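Local coordinates for extracellular solute-binding protein, family 5 (Chelativorans sp., PDB 6WM6), which binds EDTA and related aminopolycarboxylates in the periplasm, probably handing them to an ABC transporter for uptake into the cell, at residues Thr130-Arg144 / Ala153-Gln165. Sequence-based numbering, arbitrary orientation.
Sequences TGDDFIYFWKTQNRR and ASYGHDFIETLEQ. With SO4 (sulfate ion), chain D.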
loop_
_atom_site.group_PDB
_atom_site.type_symbol
_atom_site.label_atom_id
_atom_site.label_comp_id
_atom_site.label_asym_id
_atom_site.label_seq_id
_atom_site.Cartn_x
_atom_site.Cartn_y
_atom_site.Cartn_z
ATOM N N THR A 130 -16.253 -11.505 19.632
ATOM C CA THR A 130 -17.682 -11.537 19.375
ATOM C C THR A 130 -18.089 -10.363 18.481
ATOM O O THR A 130 -17.279 -9.523 18.092
ATOM C CB THR A 130 -18.535 -11.439 20.655
ATOM O OG1 THR A 130 -18.361 -10.130 21.243
ATOM C CG2 THR A 130 -18.173 -12.524 21.670
ATOM N N GLY A 131 -19.389 -10.287 18.205
ATOM C CA GLY A 131 -19.949 -9.134 17.530
ATOM C C GLY A 131 -19.674 -7.809 18.217
ATOM O O GLY A 131 -19.677 -6.773 17.543
ATOM N N ASP A 132 -19.409 -7.811 19.529
ATOM C CA ASP A 132 -19.035 -6.562 20.190
ATOM C C ASP A 132 -17.821 -5.944 19.500
ATOM O O ASP A 132 -17.702 -4.720 19.360
ATOM C CB ASP A 132 -18.657 -6.794 21.652
ATOM C CG ASP A 132 -19.833 -7.080 22.548
ATOM O OD1 ASP A 132 -21.002 -6.915 22.140
ATOM O OD2 ASP A 132 -19.566 -7.459 23.719
ATOM N N ASP A 133 -16.889 -6.789 19.072
ATOM C CA ASP A 133 -15.680 -6.304 18.433
ATOM C C ASP A 133 -15.955 -5.807 17.015
ATOM O O ASP A 133 -15.391 -4.788 16.595
ATOM C CB ASP A 133 -14.624 -7.413 18.459
ATOM C CG ASP A 133 -14.342 -7.888 19.879
ATOM O OD1 ASP A 133 -14.086 -7.016 20.741
ATOM O OD2 ASP A 133 -14.423 -9.108 20.142
ATOM N N PHE A 134 -16.817 -6.501 16.264
ATOM C CA PHE A 134 -17.221 -5.996 14.954
ATOM C C PHE A 134 -17.933 -4.654 15.106
ATOM O O PHE A 134 -17.658 -3.717 14.357
ATOM C CB PHE A 134 -18.139 -7.006 14.240
ATOM C CG PHE A 134 -17.411 -8.157 13.585
ATOM C CD1 PHE A 134 -16.799 -9.139 14.346
ATOM C CD2 PHE A 134 -17.371 -8.262 12.206
ATOM C CE1 PHE A 134 -16.136 -10.200 13.731
ATOM C CE2 PHE A 134 -16.712 -9.319 11.582
ATOM C CZ PHE A 134 -16.099 -10.282 12.355
ATOM N N ILE A 135 -18.854 -4.547 16.068
ATOM C CA ILE A 135 -19.639 -3.329 16.234
ATOM C C ILE A 135 -18.754 -2.160 16.639
ATOM O O ILE A 135 -18.894 -1.050 16.098
ATOM C CB ILE A 135 -20.791 -3.583 17.230
ATOM C CG1 ILE A 135 -21.822 -4.489 16.558
ATOM C CG2 ILE A 135 -21.432 -2.281 17.661
ATOM C CD1 ILE A 135 -22.830 -5.096 17.510
ATOM N N TYR A 136 -17.822 -2.376 17.575
ATOM C CA TYR A 136 -16.912 -1.299 17.953
ATOM C C TYR A 136 -16.138 -0.798 16.740
ATOM O O TYR A 136 -16.078 0.412 16.477
ATOM C CB TYR A 136 -15.954 -1.752 19.059
ATOM C CG TYR A 136 -14.910 -0.722 19.416
ATOM C CD1 TYR A 136 -15.181 0.261 20.356
ATOM C CD2 TYR A 136 -13.667 -0.714 18.811
ATOM C CE1 TYR A 136 -14.220 1.220 20.693
ATOM C CE2 TYR A 136 -12.711 0.236 19.124
ATOM C CZ TYR A 136 -12.993 1.200 20.064
ATOM O OH TYR A 136 -12.029 2.137 20.355
ATOM N N PHE A 137 -15.541 -1.706 15.975
ATOM C CA PHE A 137 -14.734 -1.248 14.854
ATOM C C PHE A 137 -15.571 -0.494 13.833
ATOM O O PHE A 137 -15.174 0.577 13.351
ATOM C CB PHE A 137 -14.016 -2.416 14.193
ATOM C CG PHE A 137 -13.016 -1.987 13.156
ATOM C CD1 PHE A 137 -11.973 -1.146 13.502
ATOM C CD2 PHE A 137 -13.137 -2.379 11.838
ATOM C CE1 PHE A 137 -11.048 -0.731 12.577
ATOM C CE2 PHE A 137 -12.203 -1.974 10.887
ATOM C CZ PHE A 137 -11.157 -1.149 11.258
ATOM N N TRP A 138 -16.732 -1.054 13.471
ATOM C CA TRP A 138 -17.638 -0.365 12.553
ATOM C C TRP A 138 -17.989 1.037 13.035
ATOM O O TRP A 138 -17.953 1.995 12.250
ATOM C CB TRP A 138 -18.903 -1.212 12.393
ATOM C CG TRP A 138 -20.078 -0.550 11.703
ATOM C CD1 TRP A 138 -20.153 -0.150 10.411
ATOM C CD2 TRP A 138 -21.347 -0.274 12.294
ATOM N NE1 TRP A 138 -21.405 0.391 10.158
ATOM C CE2 TRP A 138 -22.152 0.305 11.297
ATOM C CE3 TRP A 138 -21.890 -0.478 13.572
ATOM C CZ2 TRP A 138 -23.463 0.707 11.531
ATOM C CZ3 TRP A 138 -23.184 -0.080 13.808
ATOM C CH2 TRP A 138 -23.966 0.506 12.787
ATOM N N LYS A 139 -18.285 1.185 14.328
ATOM C CA LYS A 139 -18.623 2.509 14.852
ATOM C C LYS A 139 -17.450 3.478 14.746
ATOM O O LYS A 139 -17.661 4.665 14.490
ATOM C CB LYS A 139 -19.124 2.415 16.297
ATOM C CG LYS A 139 -20.520 1.828 16.390
ATOM C CD LYS A 139 -21.109 1.938 17.790
ATOM C CE LYS A 139 -22.540 1.413 17.783
ATOM N NZ LYS A 139 -23.236 1.586 19.091
ATOM N N THR A 140 -16.211 2.999 14.896
ATOM C CA THR A 140 -15.078 3.906 14.732
ATOM C C THR A 140 -14.868 4.298 13.274
ATOM O O THR A 140 -14.282 5.349 13.001
ATOM C CB THR A 140 -13.755 3.333 15.278
ATOM O OG1 THR A 140 -13.289 2.238 14.468
ATOM C CG2 THR A 140 -13.887 2.900 16.731
ATOM N N GLN A 141 -15.293 3.453 12.325
ATOM C CA GLN A 141 -14.963 3.639 10.917
ATOM C C GLN A 141 -16.099 4.193 10.073
ATOM O O GLN A 141 -15.853 4.523 8.906
ATOM C CB GLN A 141 -14.531 2.304 10.294
ATOM C CG GLN A 141 -13.335 1.625 10.945
ATOM C CD GLN A 141 -12.089 2.484 10.948
ATOM O OE1 GLN A 141 -11.512 2.791 9.889
ATOM N NE2 GLN A 141 -11.669 2.902 12.131
ATOM N N ASN A 142 -17.315 4.265 10.592
ATOM C CA ASN A 142 -18.485 4.513 9.734
ATOM C C ASN A 142 -18.827 5.985 9.546
ATOM O O ASN A 142 -19.826 6.278 8.883
ATOM C CB ASN A 142 -19.707 3.715 10.203
ATOM C CG ASN A 142 -20.302 4.217 11.503
ATOM O OD1 ASN A 142 -20.046 5.343 11.941
ATOM N ND2 ASN A 142 -21.125 3.392 12.119
ATOM N N ARG A 143 -18.040 6.904 10.115
ATOM C CA ARG A 143 -18.188 8.346 9.936
ATOM C C ARG A 143 -19.373 8.934 10.693
ATOM O O ARG A 143 -19.538 10.160 10.720
ATOM C CB ARG A 143 -18.345 8.700 8.447
ATOM C CG ARG A 143 -17.206 8.262 7.549
ATOM C CD ARG A 143 -15.963 9.082 7.802
ATOM N NE ARG A 143 -14.943 8.933 6.760
ATOM C CZ ARG A 143 -13.714 9.427 6.861
ATOM N NH1 ARG A 143 -13.368 10.104 7.955
ATOM N NH2 ARG A 143 -12.832 9.262 5.889
ATOM N N ARG A 144 -20.204 8.095 11.309
ATOM C CA ARG A 144 -21.428 8.572 11.952
ATOM C C ARG A 144 -21.401 8.444 13.466
ATOM O O ARG A 144 -21.641 9.430 14.171
ATOM C CB ARG A 144 -22.642 7.812 11.401
ATOM C CG ARG A 144 -22.895 8.054 9.933
ATOM C CD ARG A 144 -24.158 7.351 9.460
ATOM N NE ARG A 144 -24.096 5.901 9.658
ATOM C CZ ARG A 144 -23.585 5.042 8.773
ATOM N NH1 ARG A 144 -23.056 5.484 7.641
ATOM N NH2 ARG A 144 -23.588 3.753 9.048
ATOM N N ALA A 153 -9.330 5.939 6.601
ATOM C CA ALA A 153 -10.425 6.016 5.638
ATOM C C ALA A 153 -11.469 4.968 5.993
ATOM O O ALA A 153 -11.145 3.952 6.598
ATOM C CB ALA A 153 -9.933 5.763 4.206
ATOM N N SER A 154 -12.705 5.210 5.565
ATOM C CA SER A 154 -13.806 4.316 5.920
ATOM C C SER A 154 -13.759 3.025 5.114
ATOM O O SER A 154 -14.096 1.951 5.633
ATOM C CB SER A 154 -15.145 5.013 5.704
ATOM O OG SER A 154 -16.230 4.243 6.215
ATOM N N TYR A 155 -13.417 3.145 3.825
ATOM C CA TYR A 155 -13.246 2.011 2.917
ATOM C C TYR A 155 -14.483 1.132 2.895
ATOM O O TYR A 155 -14.409 -0.094 2.757
ATOM C CB TYR A 155 -11.979 1.243 3.235
ATOM C CG TYR A 155 -10.727 1.962 2.788
ATOM C CD1 TYR A 155 -10.688 2.637 1.573
ATOM C CD2 TYR A 155 -9.589 1.959 3.573
ATOM C CE1 TYR A 155 -9.554 3.285 1.156
ATOM C CE2 TYR A 155 -8.436 2.606 3.158
ATOM C CZ TYR A 155 -8.430 3.264 1.948
ATOM O OH TYR A 155 -7.293 3.900 1.530
ATOM N N GLY A 156 -15.630 1.770 3.013
ATOM C CA GLY A 156 -16.901 1.114 2.877
ATOM C C GLY A 156 -17.602 0.788 4.171
ATOM O O GLY A 156 -18.752 0.368 4.120
ATOM N N HIS A 157 -16.951 0.944 5.335
ATOM C CA HIS A 157 -17.649 0.653 6.580
ATOM C C HIS A 157 -18.877 1.544 6.725
ATOM O O HIS A 157 -19.878 1.137 7.327
ATOM C CB HIS A 157 -16.718 0.799 7.799
ATOM C CG HIS A 157 -15.700 -0.299 7.918
ATOM N ND1 HIS A 157 -14.407 -0.160 7.450
ATOM C CD2 HIS A 157 -15.783 -1.560 8.421
ATOM C CE1 HIS A 157 -13.739 -1.289 7.668
ATOM N NE2 HIS A 157 -14.546 -2.146 8.265
ATOM N N ASP A 158 -18.832 2.753 6.155
ATOM C CA ASP A 158 -19.984 3.644 6.202
ATOM C C ASP A 158 -21.168 3.132 5.380
ATOM O O ASP A 158 -22.294 3.625 5.573
ATOM C CB ASP A 158 -19.619 5.088 5.821
ATOM C CG ASP A 158 -18.920 5.218 4.492
ATOM O OD1 ASP A 158 -18.511 4.228 3.875
ATOM O OD2 ASP A 158 -18.758 6.382 4.037
ATOM N N PHE A 159 -20.959 2.188 4.468
ATOM C CA PHE A 159 -22.053 1.601 3.700
ATOM C C PHE A 159 -22.844 0.584 4.518
ATOM O O PHE A 159 -23.935 0.191 4.103
ATOM C CB PHE A 159 -21.537 0.892 2.444
ATOM C CG PHE A 159 -21.101 1.809 1.334
ATOM C CD1 PHE A 159 -20.125 2.772 1.537
ATOM C CD2 PHE A 159 -21.646 1.675 0.061
ATOM C CE1 PHE A 159 -19.716 3.603 0.491
ATOM C CE2 PHE A 159 -21.246 2.502 -0.974
ATOM C CZ PHE A 159 -20.275 3.458 -0.756
ATOM N N ILE A 160 -22.305 0.125 5.647
ATOM C CA ILE A 160 -23.061 -0.724 6.566
ATOM C C ILE A 160 -23.948 0.186 7.412
ATOM O O ILE A 160 -23.461 1.075 8.125
ATOM C CB ILE A 160 -22.124 -1.568 7.442
ATOM C CG1 ILE A 160 -21.379 -2.605 6.581
ATOM C CG2 ILE A 160 -22.905 -2.241 8.587
ATOM C CD1 ILE A 160 -20.291 -3.359 7.336
ATOM N N GLU A 161 -25.252 -0.013 7.316
ATOM C CA GLU A 161 -26.228 0.802 8.030
ATOM C C GLU A 161 -26.654 0.199 9.357
ATOM O O GLU A 161 -26.901 0.950 10.319
ATOM C CB GLU A 161 -27.471 0.987 7.142
ATOM C CG GLU A 161 -28.495 1.960 7.678
ATOM C CD GLU A 161 -29.603 2.215 6.678
ATOM O OE1 GLU A 161 -30.053 1.244 6.036
ATOM O OE2 GLU A 161 -30.007 3.386 6.525
ATOM N N THR A 162 -26.731 -1.120 9.445
ATOM C CA THR A 162 -27.034 -1.815 10.693
ATOM C C THR A 162 -26.085 -2.994 10.840
ATOM O O THR A 162 -25.737 -3.664 9.865
ATOM C CB THR A 162 -28.477 -2.302 10.824
ATOM O OG1 THR A 162 -28.764 -3.294 9.847
ATOM C CG2 THR A 162 -29.457 -1.133 10.697
ATOM N N LEU A 163 -25.658 -3.238 12.069
ATOM C CA LEU A 163 -24.717 -4.306 12.374
ATOM C C LEU A 163 -25.170 -4.916 13.686
ATOM O O LEU A 163 -25.087 -4.263 14.736
ATOM C CB LEU A 163 -23.294 -3.763 12.463
ATOM C CG LEU A 163 -22.173 -4.801 12.549
ATOM C CD1 LEU A 163 -22.180 -5.719 11.366
ATOM C CD2 LEU A 163 -20.843 -4.065 12.638
ATOM N N GLU A 164 -25.658 -6.147 13.639
ATOM C CA GLU A 164 -26.303 -6.775 14.787
ATOM C C GLU A 164 -25.677 -8.134 15.042
ATOM O O GLU A 164 -25.039 -8.721 14.163
ATOM C CB GLU A 164 -27.813 -6.921 14.556
ATOM C CG GLU A 164 -28.501 -5.574 14.286
ATOM C CD GLU A 164 -30.009 -5.674 14.114
ATOM O OE1 GLU A 164 -30.523 -6.762 13.777
ATOM O OE2 GLU A 164 -30.690 -4.643 14.319
ATOM N N GLN A 165 -25.823 -8.625 16.263
ATOM C CA GLN A 165 -25.313 -9.929 16.651
ATOM C C GLN A 165 -26.392 -10.717 17.368
ATOM O O GLN A 165 -27.336 -10.155 17.939
ATOM C CB GLN A 165 -24.072 -9.832 17.538
ATOM C CG GLN A 165 -24.324 -9.197 18.895
ATOM C CD GLN A 165 -23.048 -8.976 19.679
ATOM O OE1 GLN A 165 -22.169 -9.844 19.735
ATOM N NE2 GLN A 165 -22.936 -7.812 20.307
HETATM S S SO4 D . -13.662 7.008 2.503
HETATM O O1 SO4 D . -13.384 7.456 3.880
HETATM O O2 SO4 D . -13.100 5.669 2.304
HETATM O O3 SO4 D . -13.005 7.886 1.535
HETATM O O4 SO4 D . -15.102 6.971 2.279
HETATM O O HOH W 1 -21.569 -10.458 22.322
HETATM O O HOH W 2 -11.718 1.382 7.552
HETATM O O HOH W 3 -9.103 3.597 8.641
HETATM O O HOH W 4 -16.503 7.982 4.263
HETATM O O HOH W 5 -26.019 3.467 10.503
#
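Trp138 of helix 131-141 lies against Leu163 and Ile160 of strand 160-165, an outermost strand of a four-stranded antiparallel sheet in this periplasmic binding protein; helix and strand run nearly antiparallel, their axes 8.4 Å apart. The indole swings across to the strand because CG stands anti to the backbone N (chi1 168°). Leu163 CB and Ile160 CG2 pack on one face, CB sitting 3.9 Å from the centroid of the six-membered ring, while the side-chain amide of Asn142 covers the opposite face. At the indole edge NE1 donates to Ile160 O (3.0 Å), and Arg144 NH2 reaches the same oxygen from the other side of its carbonyl plane. The second guanidinium nitrogen, NH1, bonds Asp158 O almost straight, so two backbone carbonyls fix the rotation of an otherwise exposed arginine. Deeper, Phe137 and His157 form an offset edge-to-face pair, Phe137 giving the edge; His157 NE2 accepts from the backbone N of Phe187, while ND1 donates to Ser154 O. Beside this pair, Ser154 OG donates to Gln141 O, tying the turn to the end of the helix.

Toward the two ends the contact turns polar and hydrated, with Arg143 and Asp132 exposed. Arg143 and the backbone N of Ser154 share O1 of a sulfate, probably from the crystallisation liquor, and a water links it to Asp158. Near the helix N-terminus, Gln165 NE2 donates to Asp132 OD1 (2.8 Å) from the anti side, tilted out of the carboxylate plane, with the amide and carboxylate planes 83° apart.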